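Local coordinates for protein chymotrypsin-like serine protease (Equine arteritis virus, PDB 1MBM) that probably cleaves the viral replicase polyprotein as a small chymotrypsin-like serine proteinase, two beta-barrels carrying an alpha/beta C-terminal extension, at residues S18-N23 with A117-D122; V26-A31 with S68-N73; V104-T109 with D174-D179. All coordinates share one frame; numbering follows the deposited sequence.

Contact 1 of 3, residues S18-N23 with A117-D122; sequences SVWTRN and AVVQGD
The indole of Trp20 meets two methyl groups of residues 117-122 through its six-membered ring. Ala117 CB lies at the edge, near the ring plane, 4.0 Å from Trp20 CZ2. At the neighbouring ring atom, Trp20 CH2 meets Val119 CG1 at 4.2 Å, a methyl that approaches obliquely.

The five-membered end is turned back on its own strand. Trp20 NE1 donates to Ser18 OG over 2.7 Å, with an N-H...O angle of 150° and the oxygen 16° out of the ring plane. This bond, between side chains two residues apart and therefore on one face of the strand, satisfies the indole N-H and restrains rotation of the ring. Ser18 has its hydroxyl between the backbone N and carbonyl carbon, a setting that also brings OG within 3.5 Å of Ala117 CB. The alanine methyl thus rests on both members of the bonded pair. Ser18 CA and Ala117 CA, 6.3 Å apart, are the nearest alpha carbons of the two segments.

The segments do not pair as neighbours in a sheet. Their axes come no nearer than 9.5 Å and run at 54° to each other, and no hydrogen bond joins them; the contact is made wholly by buried side chains. Around the indole, Leu29 belongs to the next strand of its own sheet and Val124 to the sheet of 117-120, while Pro75 and Leu77 come from the connection between them. Strand 14-22 is part of the closed six-stranded barrel and strand 117-120 of the second sheet, an arrangement characteristic of the interface between the two beta-barrels of the chymotrypsin-like fold.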
loop_
_atom_site.group_PDB
_atom_site.type_symbol
_atom_site.label_atom_id
_atom_site.label_comp_id
_atom_site.label_asym_id
_atom_site.label_seq_id
_atom_site.Cartn_x
_atom_site.Cartn_y
_atom_site.Cartn_z
ATOM N N SER A 18 -4.398 -9.169 0.854
ATOM C CA SER A 18 -5.560 -8.725 1.601
ATOM C C SER A 18 -6.809 -9.373 1.015
ATOM O O SER A 18 -6.853 -9.688 -0.168
ATOM C CB SER A 18 -5.658 -7.200 1.653
ATOM O OG SER A 18 -5.806 -6.637 0.372
ATOM N N VAL A 19 -7.809 -9.593 1.861
ATOM C CA VAL A 19 -9.031 -10.293 1.468
ATOM C C VAL A 19 -10.263 -9.408 1.660
ATOM O O VAL A 19 -10.391 -8.734 2.666
ATOM C CB VAL A 19 -9.196 -11.598 2.280
ATOM C CG1 VAL A 19 -10.365 -12.396 1.768
ATOM C CG2 VAL A 19 -7.920 -12.438 2.183
ATOM N N TRP A 20 -11.169 -9.425 0.690
ATOM C CA TRP A 20 -12.304 -8.511 0.689
ATOM C C TRP A 20 -13.562 -9.134 0.122
ATOM O O TRP A 20 -13.518 -10.197 -0.488
ATOM C CB TRP A 20 -11.981 -7.277 -0.161
ATOM C CG TRP A 20 -10.638 -6.684 0.095
ATOM C CD1 TRP A 20 -9.435 -7.118 -0.401
ATOM C CD2 TRP A 20 -10.348 -5.539 0.903
ATOM N NE1 TRP A 20 -8.420 -6.315 0.059
ATOM C CE2 TRP A 20 -8.953 -5.339 0.865
ATOM C CE3 TRP A 20 -11.128 -4.665 1.669
ATOM C CZ2 TRP A 20 -8.326 -4.308 1.561
ATOM C CZ3 TRP A 20 -10.499 -3.635 2.362
ATOM C CH2 TRP A 20 -9.113 -3.470 2.302
ATOM N N THR A 21 -14.687 -8.441 0.310
ATOM C CA THR A 21 -15.956 -8.865 -0.263
ATOM C C THR A 21 -16.353 -7.897 -1.381
ATOM O O THR A 21 -16.175 -6.688 -1.245
ATOM C CB THR A 21 -17.056 -8.894 0.831
ATOM O OG1 THR A 21 -16.774 -9.946 1.764
ATOM C CG2 THR A 21 -18.405 -9.295 0.244
ATOM N N ARG A 22 -16.869 -8.444 -2.482
ATOM C CA ARG A 22 -17.389 -7.658 -3.599
ATOM C C ARG A 22 -18.456 -8.462 -4.372
ATOM O O ARG A 22 -18.165 -9.527 -4.899
ATOM C CB ARG A 22 -16.246 -7.267 -4.539
ATOM C CG ARG A 22 -16.639 -6.290 -5.651
ATOM C CD ARG A 22 -15.531 -6.051 -6.674
ATOM N NE ARG A 22 -15.026 -7.307 -7.226
ATOM C CZ ARG A 22 -13.824 -7.460 -7.762
ATOM N NH1 ARG A 22 -12.987 -6.434 -7.822
ATOM N NH2 ARG A 22 -13.458 -8.639 -8.248
ATOM N N ASN A 23 -19.681 -7.959 -4.429
ATOM C CA ASN A 23 -20.770 -8.611 -5.177
ATOM C C ASN A 23 -20.818 -10.144 -5.092
ATOM O O ASN A 23 -20.736 -10.838 -6.119
ATOM C CB ASN A 23 -20.725 -8.191 -6.648
ATOM C CG ASN A 23 -20.723 -6.690 -6.821
ATOM O OD1 ASN A 23 -21.396 -5.976 -6.086
ATOM N ND2 ASN A 23 -19.956 -6.203 -7.791
ATOM N N ALA A 117 -2.065 -4.061 0.856
ATOM C CA ALA A 117 -3.041 -3.100 0.359
ATOM C C ALA A 117 -2.620 -1.758 0.914
ATOM O O ALA A 117 -2.145 -1.674 2.048
ATOM C CB ALA A 117 -4.442 -3.447 0.847
ATOM N N VAL A 118 -2.732 -0.725 0.092
ATOM C CA VAL A 118 -2.484 0.626 0.552
ATOM C C VAL A 118 -3.867 1.270 0.593
ATOM O O VAL A 118 -4.551 1.349 -0.424
ATOM C CB VAL A 118 -1.522 1.382 -0.381
ATOM C CG1 VAL A 118 -1.268 2.769 0.131
ATOM C CG2 VAL A 118 -0.211 0.637 -0.512
ATOM N N VAL A 119 -4.309 1.693 1.771
ATOM C CA VAL A 119 -5.677 2.188 1.883
ATOM C C VAL A 119 -5.776 3.599 2.447
ATOM O O VAL A 119 -4.919 4.038 3.206
ATOM C CB VAL A 119 -6.600 1.236 2.736
ATOM C CG1 VAL A 119 -6.476 -0.234 2.278
ATOM C CG2 VAL A 119 -6.302 1.348 4.213
ATOM N N GLN A 120 -6.836 4.289 2.049
ATOM C CA GLN A 120 -7.166 5.614 2.548
ATOM C C GLN A 120 -8.645 5.525 2.913
ATOM O O GLN A 120 -9.483 5.255 2.058
ATOM C CB GLN A 120 -6.919 6.687 1.475
ATOM C CG GLN A 120 -5.439 6.964 1.234
ATOM C CD GLN A 120 -5.171 8.140 0.302
ATOM O OE1 GLN A 120 -5.704 8.197 -0.804
ATOM N NE2 GLN A 120 -4.320 9.065 0.742
ATOM N N GLY A 121 -8.956 5.721 4.187
ATOM C CA GLY A 121 -10.313 5.549 4.666
ATOM C C GLY A 121 -10.697 4.083 4.559
ATOM O O GLY A 121 -9.953 3.211 4.997
ATOM N N ASP A 122 -11.838 3.809 3.935
ATOM C CA ASP A 122 -12.314 2.444 3.748
ATOM C C ASP A 122 -12.027 1.932 2.331
ATOM O O ASP A 122 -12.601 0.931 1.890
ATOM C CB ASP A 122 -13.818 2.363 4.042
ATOM C CG ASP A 122 -14.666 3.145 3.036
ATOM O OD1 ASP A 122 -14.105 3.914 2.225
ATOM O OD2 ASP A 122 -15.913 3.058 2.990
#

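Contact 2 of 3, residues V26-A31 with S68-N73; sequences VVVLTA and SELPGN
Leu70 packs against Val26 and Val28, where the loop following strand 60-65 folds against the six-stranded beta-barrel of the chymotrypsin-like fold. Followed outward, the leucine begins with CB and CG, neither within 4.2 Å of residues 26-31; they serve as a stem. CG lies anti to the backbone N (chi1 -169°), and the next torsion (chi2 52°) turns CD1 aside and leaves CD2 extended, nearly anti to CA, as the tip that reaches the strand. That single methyl makes both side-chain contacts: Leu70 CD2 is 3.8 Å from Val26 CG1 and 3.9 Å from Val28 CG2. The other branch, CD1, takes no part across the contact.

The evidence for a valine pair acting as one seat is geometric. Val26 and Val28 stand two residues apart on the strand, so both direct their CB atoms to the loop, whereas Val27 between them points away. Each valine side chain crosses the leucine at about a right angle. Nothing polar links the segments, and all three touching residues are buried.

Leu70 also touches Val19 on strand 14-22 and Ala48 on strand 48-57, while Val28 reaches Leu52. One loop side chain therefore spans three strands of the barrel. Its main chain is tied down as well: Leu70 O accepts a hydrogen bond from Trp74 NE1, and the Trp74 side chain also touches Val26. The other methyl of Val26, CG2, lies 4.0 Å from Leu70 O. The two methyls that receive Leu70 CD2, Val26 CG1 and Val28 CG2, are 4.8 Å apart and subtend an angle of 76° at it.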
loop_
_atom_site.group_PDB
_atom_site.type_symbol
_atom_site.label_atom_id
_atom_site.label_comp_id
_atom_site.label_asym_id
_atom_site.label_seq_id
_atom_site.Cartn_x
_atom_site.Cartn_y
_atom_site.Cartn_z
ATOM N N VAL A 26 -15.407 -13.321 -3.137
ATOM C CA VAL A 26 -14.345 -13.007 -2.194
ATOM C C VAL A 26 -13.136 -12.616 -3.027
ATOM O O VAL A 26 -12.728 -13.360 -3.921
ATOM C CB VAL A 26 -14.053 -14.208 -1.278
ATOM C CG1 VAL A 26 -12.760 -14.003 -0.503
ATOM C CG2 VAL A 26 -15.223 -14.430 -0.331
ATOM N N VAL A 27 -12.593 -11.430 -2.768
ATOM C CA VAL A 27 -11.507 -10.892 -3.576
ATOM C C VAL A 27 -10.186 -10.866 -2.821
ATOM O O VAL A 27 -10.125 -10.430 -1.670
ATOM C CB VAL A 27 -11.832 -9.461 -4.047
ATOM C CG1 VAL A 27 -10.745 -8.939 -4.988
ATOM C CG2 VAL A 27 -13.186 -9.428 -4.729
ATOM N N VAL A 28 -9.129 -11.325 -3.476
ATOM C CA VAL A 28 -7.803 -11.351 -2.870
ATOM C C VAL A 28 -6.831 -10.492 -3.683
ATOM O O VAL A 28 -6.598 -10.762 -4.850
ATOM C CB VAL A 28 -7.277 -12.810 -2.778
ATOM C CG1 VAL A 28 -5.848 -12.855 -2.198
ATOM C CG2 VAL A 28 -8.240 -13.683 -1.957
ATOM N N LEU A 29 -6.243 -9.483 -3.060
ATOM C CA LEU A 29 -5.270 -8.612 -3.737
ATOM C C LEU A 29 -3.844 -8.830 -3.253
ATOM O O LEU A 29 -3.624 -9.089 -2.078
ATOM C CB LEU A 29 -5.602 -7.147 -3.495
ATOM C CG LEU A 29 -7.031 -6.710 -3.773
ATOM C CD1 LEU A 29 -7.198 -5.227 -3.416
ATOM C CD2 LEU A 29 -7.412 -6.990 -5.227
ATOM N N THR A 30 -2.886 -8.686 -4.164
ATOM C CA THR A 30 -1.460 -8.779 -3.850
ATOM C C THR A 30 -0.701 -8.186 -5.040
ATOM O O THR A 30 -1.319 -7.576 -5.932
ATOM C CB THR A 30 -1.022 -10.261 -3.538
ATOM O OG1 THR A 30 0.326 -10.302 -3.049
ATOM C CG2 THR A 30 -0.978 -11.133 -4.812
ATOM N N ALA A 31 0.623 -8.322 -5.034
ATOM C CA ALA A 31 1.462 -7.798 -6.110
ATOM C C ALA A 31 1.771 -8.883 -7.144
ATOM O O ALA A 31 2.040 -10.028 -6.788
ATOM C CB ALA A 31 2.757 -7.225 -5.550
ATOM N N SER A 68 -17.417 -20.134 0.410
ATOM C CA SER A 68 -17.251 -21.543 0.772
ATOM C C SER A 68 -15.791 -22.007 0.695
ATOM O O SER A 68 -15.427 -23.038 1.252
ATOM C CB SER A 68 -18.136 -22.431 -0.106
ATOM O OG SER A 68 -17.959 -22.129 -1.478
ATOM N N GLU A 69 -14.959 -21.241 0.000
ATOM C CA GLU A 69 -13.549 -21.572 -0.133
ATOM C C GLU A 69 -12.703 -20.792 0.856
ATOM O O GLU A 69 -11.669 -21.272 1.325
ATOM C CB GLU A 69 -13.077 -21.265 -1.551
ATOM C CG GLU A 69 -13.648 -22.198 -2.594
ATOM C CD GLU A 69 -13.357 -23.648 -2.259
ATOM O OE1 GLU A 69 -12.172 -23.978 -2.026
ATOM O OE2 GLU A 69 -14.308 -24.453 -2.223
ATOM N N LEU A 70 -13.150 -19.577 1.154
ATOM C CA LEU A 70 -12.447 -18.678 2.059
ATOM C C LEU A 70 -13.477 -17.915 2.892
ATOM O O LEU A 70 -13.756 -16.751 2.614
ATOM C CB LEU A 70 -11.603 -17.695 1.238
ATOM C CG LEU A 70 -10.549 -16.780 1.863
ATOM C CD1 LEU A 70 -9.585 -17.560 2.724
ATOM C CD2 LEU A 70 -9.787 -16.035 0.759
ATOM N N PRO A 71 -14.059 -18.581 3.892
ATOM C CA PRO A 71 -15.087 -17.962 4.740
ATOM C C PRO A 71 -14.553 -16.895 5.681
ATOM O O PRO A 71 -13.411 -16.945 6.120
ATOM C CB PRO A 71 -15.617 -19.149 5.559
ATOM C CG PRO A 71 -14.462 -20.081 5.631
ATOM C CD PRO A 71 -13.826 -19.990 4.260
ATOM N N GLY A 72 -15.406 -15.937 6.005
ATOM C CA GLY A 72 -15.030 -14.881 6.919
ATOM C C GLY A 72 -15.782 -13.606 6.621
ATOM O O GLY A 72 -16.328 -13.428 5.530
ATOM N N ASN A 73 -15.815 -12.711 7.596
ATOM C CA ASN A 73 -16.495 -11.441 7.417
ATOM C C ASN A 73 -15.534 -10.411 6.839
ATOM O O ASN A 73 -15.119 -9.471 7.526
ATOM C CB ASN A 73 -17.076 -10.954 8.741
ATOM C CG ASN A 73 -18.184 -9.952 8.544
ATOM O OD1 ASN A 73 -18.888 -9.982 7.533
ATOM N ND2 ASN A 73 -18.348 -9.054 9.509
#

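Contact 3 of 3, residues V104-T109 with D174-D179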
loop_
_atom_site.group_PDB
_atom_site.type_symbol
_atom_site.label_atom_id
_atom_site.label_comp_id
_atom_site.label_asym_id
_atom_site.label_seq_id
_atom_site.Cartn_x
_atom_site.Cartn_y
_atom_site.Cartn_z
ATOM N N VAL A 104 4.839 10.972 -5.374
ATOM C CA VAL A 104 5.781 10.486 -4.362
ATOM C C VAL A 104 5.065 9.751 -3.220
ATOM O O VAL A 104 4.082 10.245 -2.669
ATOM C CB VAL A 104 6.612 11.659 -3.766
ATOM C CG1 VAL A 104 7.510 11.183 -2.623
ATOM C CG2 VAL A 104 7.465 12.364 -4.839
ATOM N N CYS A 105 5.555 8.562 -2.871
ATOM C CA CYS A 105 4.998 7.825 -1.747
ATOM C C CYS A 105 6.124 7.436 -0.782
ATOM O O CYS A 105 7.162 6.946 -1.206
ATOM C CB CYS A 105 4.261 6.559 -2.213
ATOM S SG CYS A 105 2.830 6.806 -3.309
ATOM N N LEU A 106 5.895 7.641 0.512
ATOM C CA LEU A 106 6.878 7.313 1.544
ATOM C C LEU A 106 6.275 6.372 2.582
ATOM O O LEU A 106 5.192 6.615 3.083
ATOM C CB LEU A 106 7.351 8.582 2.260
ATOM C CG LEU A 106 7.819 9.743 1.392
ATOM C CD1 LEU A 106 8.181 10.921 2.264
ATOM C CD2 LEU A 106 9.009 9.310 0.556
ATOM N N ALA A 107 6.985 5.299 2.901
ATOM C CA ALA A 107 6.530 4.350 3.905
ATOM C C ALA A 107 7.702 3.444 4.235
ATOM O O ALA A 107 8.511 3.146 3.364
ATOM C CB ALA A 107 5.347 3.522 3.385
ATOM N N TRP A 108 7.806 3.019 5.488
ATOM C CA TRP A 108 8.874 2.101 5.860
ATOM C C TRP A 108 8.409 0.683 5.563
ATOM O O TRP A 108 7.459 0.199 6.178
ATOM C CB TRP A 108 9.244 2.253 7.338
ATOM C CG TRP A 108 10.414 1.409 7.734
ATOM C CD1 TRP A 108 11.738 1.729 7.608
ATOM C CD2 TRP A 108 10.374 0.094 8.304
ATOM N NE1 TRP A 108 12.520 0.698 8.076
ATOM C CE2 TRP A 108 11.707 -0.319 8.504
ATOM C CE3 TRP A 108 9.343 -0.779 8.668
ATOM C CZ2 TRP A 108 12.033 -1.561 9.054
ATOM C CZ3 TRP A 108 9.669 -2.009 9.209
ATOM C CH2 TRP A 108 11.001 -2.387 9.400
ATOM N N THR A 109 9.033 0.032 4.588
ATOM C CA THR A 109 8.644 -1.336 4.212
ATOM C C THR A 109 9.840 -2.251 3.968
ATOM O O THR A 109 10.960 -1.775 3.793
ATOM C CB THR A 109 7.801 -1.335 2.918
ATOM O OG1 THR A 109 8.541 -0.693 1.870
ATOM C CG2 THR A 109 6.529 -0.482 3.056
ATOM N N ASP A 174 15.373 12.655 -2.819
ATOM C CA ASP A 174 15.680 13.671 -3.822
ATOM C C ASP A 174 14.490 14.016 -4.708
ATOM O O ASP A 174 14.434 15.109 -5.265
ATOM C CB ASP A 174 16.866 13.225 -4.688
ATOM C CG ASP A 174 18.192 13.380 -3.975
ATOM O OD1 ASP A 174 18.229 13.177 -2.744
ATOM O OD2 ASP A 174 19.246 13.715 -4.558
ATOM N N ASN A 175 13.531 13.100 -4.814
ATOM C CA ASN A 175 12.329 13.348 -5.609
ATOM C C ASN A 175 11.306 14.278 -4.930
ATOM O O ASN A 175 10.278 14.618 -5.511
ATOM C CB ASN A 175 11.704 12.036 -6.113
ATOM C CG ASN A 175 12.472 11.441 -7.295
ATOM O OD1 ASN A 175 12.148 10.347 -7.791
ATOM N ND2 ASN A 175 13.496 12.161 -7.758
ATOM N N ILE A 176 11.597 14.676 -3.694
ATOM C CA ILE A 176 10.820 15.710 -3.030
ATOM C C ILE A 176 11.736 16.936 -3.054
ATOM O O ILE A 176 12.769 16.969 -2.387
ATOM C CB ILE A 176 10.427 15.319 -1.593
ATOM C CG1 ILE A 176 9.366 14.228 -1.617
ATOM C CG2 ILE A 176 9.799 16.500 -0.890
ATOM C CD1 ILE A 176 8.918 13.768 -0.246
ATOM N N ILE A 177 11.381 17.908 -3.885
ATOM C CA ILE A 177 12.207 19.090 -4.091
ATOM C C ILE A 177 12.027 20.095 -2.955
ATOM O O ILE A 177 10.966 20.688 -2.801
ATOM C CB ILE A 177 11.874 19.707 -5.460
ATOM C CG1 ILE A 177 12.153 18.668 -6.555
ATOM C CG2 ILE A 177 12.678 20.982 -5.695
ATOM C CD1 ILE A 177 11.668 19.061 -7.937
ATOM N N ALA A 178 13.067 20.260 -2.148
ATOM C CA ALA A 178 13.002 21.140 -0.978
ATOM C C ALA A 178 13.083 22.625 -1.353
ATOM O O ALA A 178 14.171 23.186 -1.419
ATOM C CB ALA A 178 14.100 20.768 0.013
ATOM N N ASP A 179 11.931 23.254 -1.589
ATOM C CA ASP A 179 11.893 24.648 -2.042
ATOM C C ASP A 179 11.316 25.633 -1.013
ATOM O O ASP A 179 11.032 26.786 -1.335
ATOM C CB ASP A 179 11.104 24.755 -3.347
ATOM C CG ASP A 179 9.631 24.425 -3.168
ATOM O OD1 ASP A 179 9.277 23.703 -2.201
ATOM O OD2 ASP A 179 8.754 24.850 -3.953
#
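Ile176 packs against Val104 and Leu106 in a position consistent with the seam between the second beta-barrel and the alpha/beta C-terminal extension of this proteinase. Residues 174-179 include strand 176-177, which pairs in parallel with strand 152-153 through backbone bonds from Asn175 and Ile177 to Val152. Residues 104-109 include the weakly bonded strand 105-106, which runs antiparallel to 136-140 in the barrel sheet. No hydrogen bond crosses between the segments, and the nearest alpha carbons, Val104 CA and Asn175 CA, stay 7.3 Å apart, so the contact is made mainly by side chains, with one backbone carbonyl taking part.

Ile176 makes its contacts through the longer branch. CG1 is anti to its carbonyl carbon (chi1 -71°) and the branch is fully extended (chi2 180°), which carries CD1 out toward the barrel. Val104 lies obliquely across this branch: Val104 CG1 is 3.7 Å from Ile176 CG1 and 3.8 Å from Ile176 CD1, flanking its last two carbons. Val104 CG2 lies 3.7 Å from Asn175 O, a van der Waals contact and not a hydrogen bond, and also 4.2 Å from Ile176 CG1. Besides this carbonyl O, Asn175 contributes its CB at the rim, 4.4 Å from Val104 CG2.

Val104 and Leu106 are two residues apart and send their side chains to the same side, while Cys105 turns the opposite way. Further cover comes from both parts of the fold: Leu106 also touches Leu99 of strand 94-100 and Pro173, Val104 touches Val152, and Ile176 touches Leu154 at the start of helix 154-158. Where the isoleucine branch ends, it meets the leucine tip to tip, Ile176 CD1 standing 3.9 Å from Leu106 CD1.

Overall arrangement
Contacts 1 and 2 lie on one side of the chain's centre, their own centres 11 Å apart, and share the six-stranded barrel, where strands 14-22 and 25-31 are neighbours. Contact 3 is on the opposite side, its centre about 25 Å and 33 Å from those of contacts 1 and 2. Contacts 1 and 3 both reach the second sheet through the successive strands 117-120 and 105-106; their nearest atoms are about 7 Å apart and do not touch. Along the chain contact 2 opens and closes between the segments of contact 1, contacts 1 and 3 interleave, and contact 3 follows contact 2. They join, respectively, barrel to barrel, loop to barrel and, probably, barrel to C-terminal extension.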